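Local structure of secreted protein ASP-2 (Necator americanus, 1U53) at residues S30-G34 against A44-M50; C57-K61 against K145-Y149; K106-G110 against H134-V139. The protein is a secreted hookworm protein of the pathogenesis-related-1 (CAP) family and a vaccine antigen for human hookworm infection, its molecular activity not firmly established. Residues are numbered along the deposited sequence.

Interaction 1 of 3, residues S30-G34 against A44-M50; sequences SVALG and APKAAKM
Helix 14-32 ends here, and the loop segment 44-50 crosses its C-terminal end. Gly34 has positive phi (83/22) and closes a Schellman motif; its N hydrogen-bonds to Val31 O at 3.0 Å. A CB on Gly34 would collide with Lys46 CG. Residues 44-46 are near polyproline-II angles and Ala47 is beta-like. Ala47 CA lies 4.3 Å from Ala32 CA, Lys46 CA 4.5 Å from Gly34 CA. Water 1 sits 2.8 Å from Val31 O and 3.0 Å from Ala44 O, placed to bridge them. Val31 is t; its CG1 lies 4.2 Å from Ala44 CB. A turn at Ala48-Lys49 brings Met50 CB to 3.7 Å from Ala32 CB, and its t, p, p rotamer carries CE to 4.3 Å from Val31 CG1. Ala32 CB also meets Ala47 CB at 3.8 Å. Lys46 (m, t, t, t) runs past Gly34, its CG 3.7 Å from Gly34 CA and its CE 3.6 Å from Leu33 O. Tyr175 OH hydrogen-bonds to Pro45 O. Ala47 N thus caps Ala32 O (3.1 Å), with an apolar contact beside it.

Interaction 2 of 3, residues C57-K61 against K145-Y149; sequences CEVEK and KLGCY
Val59 lies over the backbone of strand 145-152, its CG1 3.4 Å from Gly147 N and 4.1 Å from Leu146 C. Its chi1 is t. The CG2 branch comes 4.4 Å from Lys145 CB. Segment 57-61 is the first turn and a little more of helix 57-67, with Lys61 N hydrogen-bonded to Cys57 O at 3.0 Å. The axes of 57-61 and 145-149 approach to 5.7 Å and cross at -42°, running in broadly the same direction. Glu60 CA and Gly147 CA are only 3.8 Å apart, and Glu60 N is 3.5 Å from Gly147 CA. A CB on Gly147 would clash with Glu60 N and Val59 C, so glycine permits this close approach. This is helix-on-sheet packing in the alpha-beta-alpha sandwich of the CAP fold; helix 14-32 touches Leu146 and Cys148, whose CA-to-CB bonds point away from segment 57-61. Cys57 is disulfide-bonded to Cys7, and Cys148 to Cys161 on strand 157-164. Glu60 is extended (t, t), with its CG 3.2 Å from Cys148 O and 4.5 Å from Tyr149 CD1, at the ring edge. Its carboxylate hydrogen-bonds to Tyr55 and Asn10 and forms a salt bridge with Arg17, while Tyr149 (t) hydrogen-bonds through OH to Asn10 O.

Interaction 3 of 3, residues K106-G110 against H134-V139; sequences KAWFG and HYTQMV
This is a buried, largely aromatic contact between the C-terminal part of helix 97-109 and the short helix 133-138, about 6 Å from the centre of the chain. Gly110 N hydrogen-bonds to Lys106 O at 2.8 Å. Across the contact, Met138 N hydrogen-bonds to His134 O (3.2 Å) and Val139 N to Tyr135 O (3.1 Å). Val139 then leaves helical geometry. The CA atoms of Trp108 and His134 are 5.0 Å apart, and those of Phe109 and Tyr135 4.6 Å. Trp108 is m, with chi2 -29°. Its five-membered ring and the His134 ring (chi1 m) are nearly parallel, at 19°, but slid apart with centroids at 4.9 Å. Trp108 CD1 lies 3.6 Å from His134 CB. Phe109 and Tyr135 are both t and form an offset edge-to-face pair, the Tyr135 edge toward the Phe109 face, with centroids 5.4 Å apart, planes at 70° and Phe109 CE1 3.6 Å from Tyr135 CE1. Met138 (m, t, p) puts its SD 3.5 Å from Trp108 CB and 3.9 Å from Phe109 CB. Val139 CG1 is 4.1 Å from Phe109 CE1. Segment 134-139 belongs to the CRISP family signature. Glu111 accepts from His134 ND1 and Tyr135 N, consistent with the histidine-glutamate site of CAP proteins. Rings and thioether hold the helices together through dispersion and shape, while Trp108 NE1 (to Ile87 O) and His134 ND1 are hydrogen-bonded beyond the two segments.

From the N terminus, helix 14-32 ends at interaction 1, which closes a short loop against 44-50. The chain then passes strand 54-55 into helix 57-67 and opens interaction 2, which closes only when strand 145-152 arrives and ties that helix to the sheet. Interaction 3 is nested inside that long loop and ties helix 97-109 to helix 133-138, shortly before the strand. Interactions 1 and 2 lie on opposite sides of the chain's centre, their centres about 25 Å apart. Interactions 1 and 3 touch: Val31 CG2 lies 3.7 Å from both Phe109 CE1 and Tyr135 OH, and Met50 CE is 3.3 Å from Val139 O. Interactions 2 and 3 remain about 6 Å apart at their nearest atoms.

Interaction 1 of 3, residues S30-G34 against A44-M50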
loop_
_atom_site.group_PDB
_atom_site.type_symbol
_atom_site.label_atom_id
_atom_site.label_comp_id
_atom_site.label_asym_id
_atom_site.label_seq_id
_atom_site.Cartn_x
_atom_site.Cartn_y
_atom_site.Cartn_z
ATOM N N SER A 30 4.525 11.419 2.893
ATOM C CA SER A 30 5.130 11.603 4.236
ATOM C C SER A 30 6.470 10.895 4.383
ATOM O O SER A 30 7.415 11.459 4.902
ATOM C CB SER A 30 4.189 11.151 5.350
ATOM O OG SER A 30 4.129 9.739 5.535
ATOM N N VAL A 31 6.554 9.642 3.945
ATOM C CA VAL A 31 7.816 8.921 4.032
ATOM C C VAL A 31 8.867 9.638 3.170
ATOM O O VAL A 31 9.979 9.897 3.627
ATOM C CB VAL A 31 7.636 7.453 3.556
ATOM C CG1 VAL A 31 9.008 6.781 3.326
ATOM C CG2 VAL A 31 6.750 6.728 4.536
ATOM N N ALA A 32 8.533 9.937 1.922
ATOM C CA ALA A 32 9.490 10.530 0.983
ATOM C C ALA A 32 10.055 11.859 1.481
ATOM O O ALA A 32 11.249 12.162 1.281
ATOM C CB ALA A 32 8.851 10.664 -0.414
ATOM N N LEU A 33 9.250 12.648 2.176
ATOM C CA LEU A 33 9.685 13.958 2.646
ATOM C C LEU A 33 10.448 13.899 3.960
ATOM O O LEU A 33 10.881 14.949 4.511
ATOM C CB LEU A 33 8.419 14.807 2.857
ATOM C CG LEU A 33 7.638 15.194 1.603
ATOM C CD1 LEU A 33 6.322 15.902 1.954
ATOM C CD2 LEU A 33 8.477 16.111 0.727
ATOM N N GLY A 34 10.591 12.687 4.510
ATOM C CA GLY A 34 11.291 12.493 5.774
ATOM C C GLY A 34 10.485 12.742 7.024
ATOM O O GLY A 34 11.060 13.009 8.081
ATOM N N ALA A 44 11.799 7.623 8.992
ATOM C CA ALA A 44 12.235 6.901 7.781
ATOM C C ALA A 44 13.067 7.836 6.889
ATOM O O ALA A 44 12.871 9.064 6.876
ATOM C CB ALA A 44 11.001 6.343 7.036
ATOM N N PRO A 45 14.051 7.279 6.175
ATOM C CA PRO A 45 14.807 8.187 5.303
ATOM C C PRO A 45 14.036 8.807 4.158
ATOM O O PRO A 45 13.117 8.190 3.630
ATOM C CB PRO A 45 15.906 7.297 4.694
ATOM C CG PRO A 45 15.579 5.911 5.058
ATOM C CD PRO A 45 14.575 5.905 6.182
ATOM N N LYS A 46 14.504 9.972 3.712
ATOM C CA LYS A 46 13.887 10.621 2.550
ATOM C C LYS A 46 14.121 9.778 1.317
ATOM O O LYS A 46 15.142 9.069 1.205
ATOM C CB LYS A 46 14.436 12.036 2.318
ATOM C CG LYS A 46 14.128 12.956 3.504
ATOM C CD LYS A 46 14.823 14.333 3.354
ATOM C CE LYS A 46 14.472 15.213 4.570
ATOM N NZ LYS A 46 15.108 16.550 4.481
ATOM N N ALA A 47 13.178 9.884 0.384
ATOM C CA ALA A 47 13.153 9.038 -0.813
ATOM C C ALA A 47 13.442 9.943 -1.986
ATOM O O ALA A 47 12.769 10.987 -2.128
ATOM C CB ALA A 47 11.784 8.388 -0.983
ATOM N N ALA A 48 14.340 9.503 -2.869
ATOM C CA ALA A 48 14.791 10.349 -3.992
ATOM C C ALA A 48 13.823 10.364 -5.174
ATOM O O ALA A 48 13.886 11.271 -6.018
ATOM C CB ALA A 48 16.163 9.862 -4.495
ATOM N N LYS A 49 12.976 9.338 -5.274
ATOM C CA LYS A 49 12.089 9.181 -6.442
ATOM C C LYS A 49 10.884 8.302 -6.112
ATOM O O LYS A 49 10.596 7.277 -6.794
ATOM C CB LYS A 49 12.841 8.648 -7.668
ATOM C CG LYS A 49 13.551 7.313 -7.494
ATOM C CD LYS A 49 14.324 6.939 -8.804
ATOM C CE LYS A 49 13.361 6.725 -9.969
ATOM N NZ LYS A 49 14.139 6.253 -11.227
ATOM N N MET A 50 10.187 8.666 -5.032
ATOM C CA MET A 50 8.992 7.902 -4.667
ATOM C C MET A 50 7.871 8.202 -5.672
ATOM O O MET A 50 7.466 9.370 -5.855
ATOM C CB MET A 50 8.575 8.323 -3.253
ATOM C CG MET A 50 7.341 7.629 -2.740
ATOM S SD MET A 50 7.584 5.874 -2.380
ATOM C CE MET A 50 8.547 5.928 -0.864
HETATM O O HOH W 1 10.048 9.776 6.395
#

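Interaction 2 of 3, residues C57-K61 against K145-Y149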
loop_
_atom_site.group_PDB
_atom_site.type_symbol
_atom_site.label_atom_id
_atom_site.label_comp_id
_atom_site.label_asym_id
_atom_site.label_seq_id
_atom_site.Cartn_x
_atom_site.Cartn_y
_atom_site.Cartn_z
ATOM N N CYS A 57 -8.538 -0.323 -12.220
ATOM C CA CYS A 57 -9.747 -1.121 -11.991
ATOM C C CYS A 57 -9.502 -2.616 -12.186
ATOM O O CYS A 57 -10.243 -3.444 -11.638
ATOM C CB CYS A 57 -10.860 -0.709 -12.979
ATOM S SG CYS A 57 -11.288 1.010 -12.934
ATOM N N GLU A 58 -8.513 -2.954 -13.033
ATOM C CA GLU A 58 -8.147 -4.362 -13.212
ATOM C C GLU A 58 -7.495 -4.997 -11.993
ATOM O O GLU A 58 -7.730 -6.163 -11.659
ATOM C CB GLU A 58 -7.301 -4.576 -14.486
ATOM C CG GLU A 58 -8.124 -4.344 -15.754
ATOM C CD GLU A 58 -9.244 -5.361 -15.856
ATOM O OE1 GLU A 58 -10.432 -4.982 -15.689
ATOM O OE2 GLU A 58 -8.895 -6.551 -16.011
ATOM N N VAL A 59 -6.679 -4.215 -11.319
ATOM C CA VAL A 59 -6.071 -4.624 -10.047
ATOM C C VAL A 59 -7.164 -4.743 -9.004
ATOM O O VAL A 59 -7.168 -5.686 -8.203
ATOM C CB VAL A 59 -5.017 -3.624 -9.632
ATOM C CG1 VAL A 59 -4.389 -4.057 -8.285
ATOM C CG2 VAL A 59 -3.888 -3.616 -10.731
ATOM N N GLU A 60 -8.120 -3.810 -8.999
ATOM C CA GLU A 60 -9.295 -3.970 -8.087
ATOM C C GLU A 60 -10.044 -5.297 -8.317
ATOM O O GLU A 60 -10.492 -5.962 -7.377
ATOM C CB GLU A 60 -10.286 -2.809 -8.274
ATOM C CG GLU A 60 -11.561 -2.981 -7.486
ATOM C CD GLU A 60 -12.458 -1.777 -7.652
ATOM O OE1 GLU A 60 -13.492 -1.948 -8.323
ATOM O OE2 GLU A 60 -12.112 -0.683 -7.131
ATOM N N LYS A 61 -10.121 -5.697 -9.600
ATOM C CA LYS A 61 -10.851 -6.912 -9.966
ATOM C C LYS A 61 -10.210 -8.098 -9.337
ATOM O O LYS A 61 -10.888 -8.919 -8.750
ATOM C CB LYS A 61 -10.785 -7.111 -11.474
ATOM C CG LYS A 61 -11.378 -8.410 -11.940
ATOM C CD LYS A 61 -11.083 -8.606 -13.416
ATOM C CE LYS A 61 -11.667 -9.925 -13.919
ATOM N NZ LYS A 61 -13.164 -10.076 -13.666
ATOM N N LYS A 145 0.531 1.112 -9.354
ATOM C CA LYS A 145 -0.897 0.814 -9.542
ATOM C C LYS A 145 -1.456 0.222 -8.246
ATOM O O LYS A 145 -0.834 -0.650 -7.653
ATOM C CB LYS A 145 -1.074 -0.221 -10.656
ATOM C CG LYS A 145 -0.574 0.271 -12.051
ATOM C CD LYS A 145 -0.669 -0.872 -13.098
ATOM C CE LYS A 145 -0.653 -0.321 -14.552
ATOM N NZ LYS A 145 -1.937 0.316 -14.923
ATOM N N LEU A 146 -2.636 0.669 -7.851
ATOM C CA LEU A 146 -3.290 0.201 -6.651
ATOM C C LEU A 146 -4.697 -0.174 -7.024
ATOM O O LEU A 146 -5.336 0.549 -7.791
ATOM C CB LEU A 146 -3.366 1.371 -5.629
ATOM C CG LEU A 146 -4.070 1.036 -4.321
ATOM C CD1 LEU A 146 -3.237 0.035 -3.554
ATOM C CD2 LEU A 146 -4.269 2.306 -3.450
ATOM N N GLY A 147 -5.212 -1.276 -6.489
ATOM C CA GLY A 147 -6.643 -1.572 -6.690
ATOM C C GLY A 147 -7.068 -2.367 -5.465
ATOM O O GLY A 147 -6.354 -3.282 -5.072
ATOM N N CYS A 148 -8.210 -2.029 -4.852
ATOM C CA CYS A 148 -8.614 -2.720 -3.633
ATOM C C CYS A 148 -10.084 -3.077 -3.646
ATOM O O CYS A 148 -10.855 -2.521 -4.405
ATOM C CB CYS A 148 -8.372 -1.783 -2.426
ATOM S SG CYS A 148 -6.731 -1.014 -2.379
ATOM N N TYR A 149 -10.467 -3.951 -2.728
ATOM C CA TYR A 149 -11.887 -4.267 -2.566
ATOM C C TYR A 149 -12.170 -4.529 -1.099
ATOM O O TYR A 149 -11.338 -5.145 -0.404
ATOM C CB TYR A 149 -12.254 -5.475 -3.429
ATOM C CG TYR A 149 -13.753 -5.655 -3.625
ATOM C CD1 TYR A 149 -14.409 -5.020 -4.687
ATOM C CD2 TYR A 149 -14.507 -6.424 -2.731
ATOM C CE1 TYR A 149 -15.780 -5.152 -4.824
ATOM C CE2 TYR A 149 -15.863 -6.558 -2.876
ATOM C CZ TYR A 149 -16.500 -5.933 -3.926
ATOM O OH TYR A 149 -17.873 -6.099 -4.097
#

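Interaction 3 of 3, residues K106-G110 against H134-V139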
loop_
_atom_site.group_PDB
_atom_site.type_symbol
_atom_site.label_atom_id
_atom_site.label_comp_id
_atom_site.label_asym_id
_atom_site.label_seq_id
_atom_site.Cartn_x
_atom_site.Cartn_y
_atom_site.Cartn_z
ATOM N N LYS A 106 -4.211 2.468 7.700
ATOM C CA LYS A 106 -3.514 2.805 8.962
ATOM C C LYS A 106 -2.822 1.590 9.579
ATOM O O LYS A 106 -1.721 1.718 10.100
ATOM C CB LYS A 106 -4.489 3.393 9.996
ATOM C CG LYS A 106 -5.006 4.781 9.639
ATOM C CD LYS A 106 -6.072 5.113 10.686
ATOM C CE LYS A 106 -6.346 6.561 10.835
ATOM N NZ LYS A 106 -7.453 6.758 11.872
ATOM N N ALA A 107 -3.473 0.415 9.580
ATOM C CA ALA A 107 -2.906 -0.791 10.214
ATOM C C ALA A 107 -1.648 -1.238 9.484
ATOM O O ALA A 107 -0.673 -1.689 10.090
ATOM C CB ALA A 107 -3.930 -1.938 10.197
ATOM N N TRP A 108 -1.707 -1.149 8.160
ATOM C CA TRP A 108 -0.552 -1.550 7.339
ATOM C C TRP A 108 0.592 -0.586 7.553
ATOM O O TRP A 108 1.739 -0.989 7.789
ATOM C CB TRP A 108 -0.917 -1.603 5.856
ATOM C CG TRP A 108 -1.971 -2.672 5.540
ATOM C CD1 TRP A 108 -2.186 -3.856 6.205
ATOM C CD2 TRP A 108 -2.909 -2.632 4.463
ATOM N NE1 TRP A 108 -3.249 -4.539 5.622
ATOM C CE2 TRP A 108 -3.714 -3.791 4.565
ATOM C CE3 TRP A 108 -3.188 -1.682 3.442
ATOM C CZ2 TRP A 108 -4.720 -4.074 3.649
ATOM C CZ3 TRP A 108 -4.207 -1.965 2.537
ATOM C CH2 TRP A 108 -4.982 -3.154 2.675
ATOM N N PHE A 109 0.294 0.698 7.404
ATOM C CA PHE A 109 1.344 1.705 7.510
ATOM C C PHE A 109 1.913 1.749 8.912
ATOM O O PHE A 109 3.087 2.065 9.085
ATOM C CB PHE A 109 0.785 3.055 7.115
ATOM C CG PHE A 109 1.850 4.110 7.030
ATOM C CD1 PHE A 109 2.616 4.241 5.862
ATOM C CD2 PHE A 109 2.094 4.943 8.109
ATOM C CE1 PHE A 109 3.601 5.215 5.782
ATOM C CE2 PHE A 109 3.108 5.903 8.035
ATOM C CZ PHE A 109 3.847 6.043 6.885
ATOM N N GLY A 110 1.100 1.389 9.902
ATOM C CA GLY A 110 1.517 1.499 11.305
ATOM C C GLY A 110 2.662 0.590 11.710
ATOM O O GLY A 110 3.286 0.834 12.737
ATOM N N HIS A 134 3.608 -5.269 5.236
ATOM C CA HIS A 134 2.468 -4.526 4.684
ATOM C C HIS A 134 2.891 -3.076 4.441
ATOM O O HIS A 134 2.561 -2.490 3.421
ATOM C CB HIS A 134 1.251 -4.565 5.609
ATOM C CG HIS A 134 0.787 -5.946 5.946
ATOM N ND1 HIS A 134 1.053 -6.537 7.167
ATOM C CD2 HIS A 134 0.075 -6.850 5.234
ATOM C CE1 HIS A 134 0.519 -7.751 7.188
ATOM N NE2 HIS A 134 -0.065 -7.969 6.021
ATOM N N TYR A 135 3.574 -2.452 5.403
ATOM C CA TYR A 135 4.165 -1.137 5.181
ATOM C C TYR A 135 5.080 -1.069 3.972
ATOM O O TYR A 135 4.939 -0.146 3.144
ATOM C CB TYR A 135 4.929 -0.683 6.458
ATOM C CG TYR A 135 5.883 0.470 6.188
ATOM C CD1 TYR A 135 5.417 1.758 6.050
ATOM C CD2 TYR A 135 7.250 0.239 6.015
ATOM C CE1 TYR A 135 6.276 2.811 5.794
ATOM C CE2 TYR A 135 8.118 1.290 5.753
ATOM C CZ TYR A 135 7.616 2.553 5.627
ATOM O OH TYR A 135 8.461 3.588 5.363
ATOM N N THR A 136 6.003 -2.018 3.852
ATOM C CA THR A 136 7.002 -1.916 2.773
ATOM C C THR A 136 6.313 -2.013 1.406
ATOM O O THR A 136 6.775 -1.433 0.432
ATOM C CB THR A 136 8.109 -2.996 2.896
ATOM O OG1 THR A 136 7.496 -4.295 2.913
ATOM C CG2 THR A 136 8.872 -2.804 4.159
ATOM N N GLN A 137 5.209 -2.769 1.318
ATOM C CA GLN A 137 4.478 -2.763 0.060
ATOM C C GLN A 137 3.778 -1.403 -0.202
ATOM O O GLN A 137 3.756 -0.915 -1.319
ATOM C CB GLN A 137 3.509 -3.964 -0.030
ATOM C CG GLN A 137 2.657 -3.970 -1.289
ATOM C CD GLN A 137 3.466 -4.076 -2.616
ATOM O OE1 GLN A 137 3.855 -3.045 -3.240
ATOM N NE2 GLN A 137 3.654 -5.304 -3.085
ATOM N N MET A 138 3.238 -0.768 0.850
ATOM C CA MET A 138 2.552 0.488 0.614
ATOM C C MET A 138 3.532 1.524 0.059
ATOM O O MET A 138 3.130 2.366 -0.732
ATOM C CB MET A 138 1.971 1.054 1.916
ATOM C CG MET A 138 0.700 0.344 2.319
ATOM S SD MET A 138 -0.028 1.106 3.816
ATOM C CE MET A 138 -0.751 2.577 3.044
ATOM N N VAL A 139 4.786 1.532 0.546
ATOM C CA VAL A 139 5.744 2.550 0.112
ATOM C C VAL A 139 6.829 2.042 -0.847
ATOM O O VAL A 139 7.883 2.663 -0.968
ATOM C CB VAL A 139 6.409 3.280 1.320
ATOM C CG1 VAL A 139 5.304 3.935 2.257
ATOM C CG2 VAL A 139 7.306 2.309 2.148
#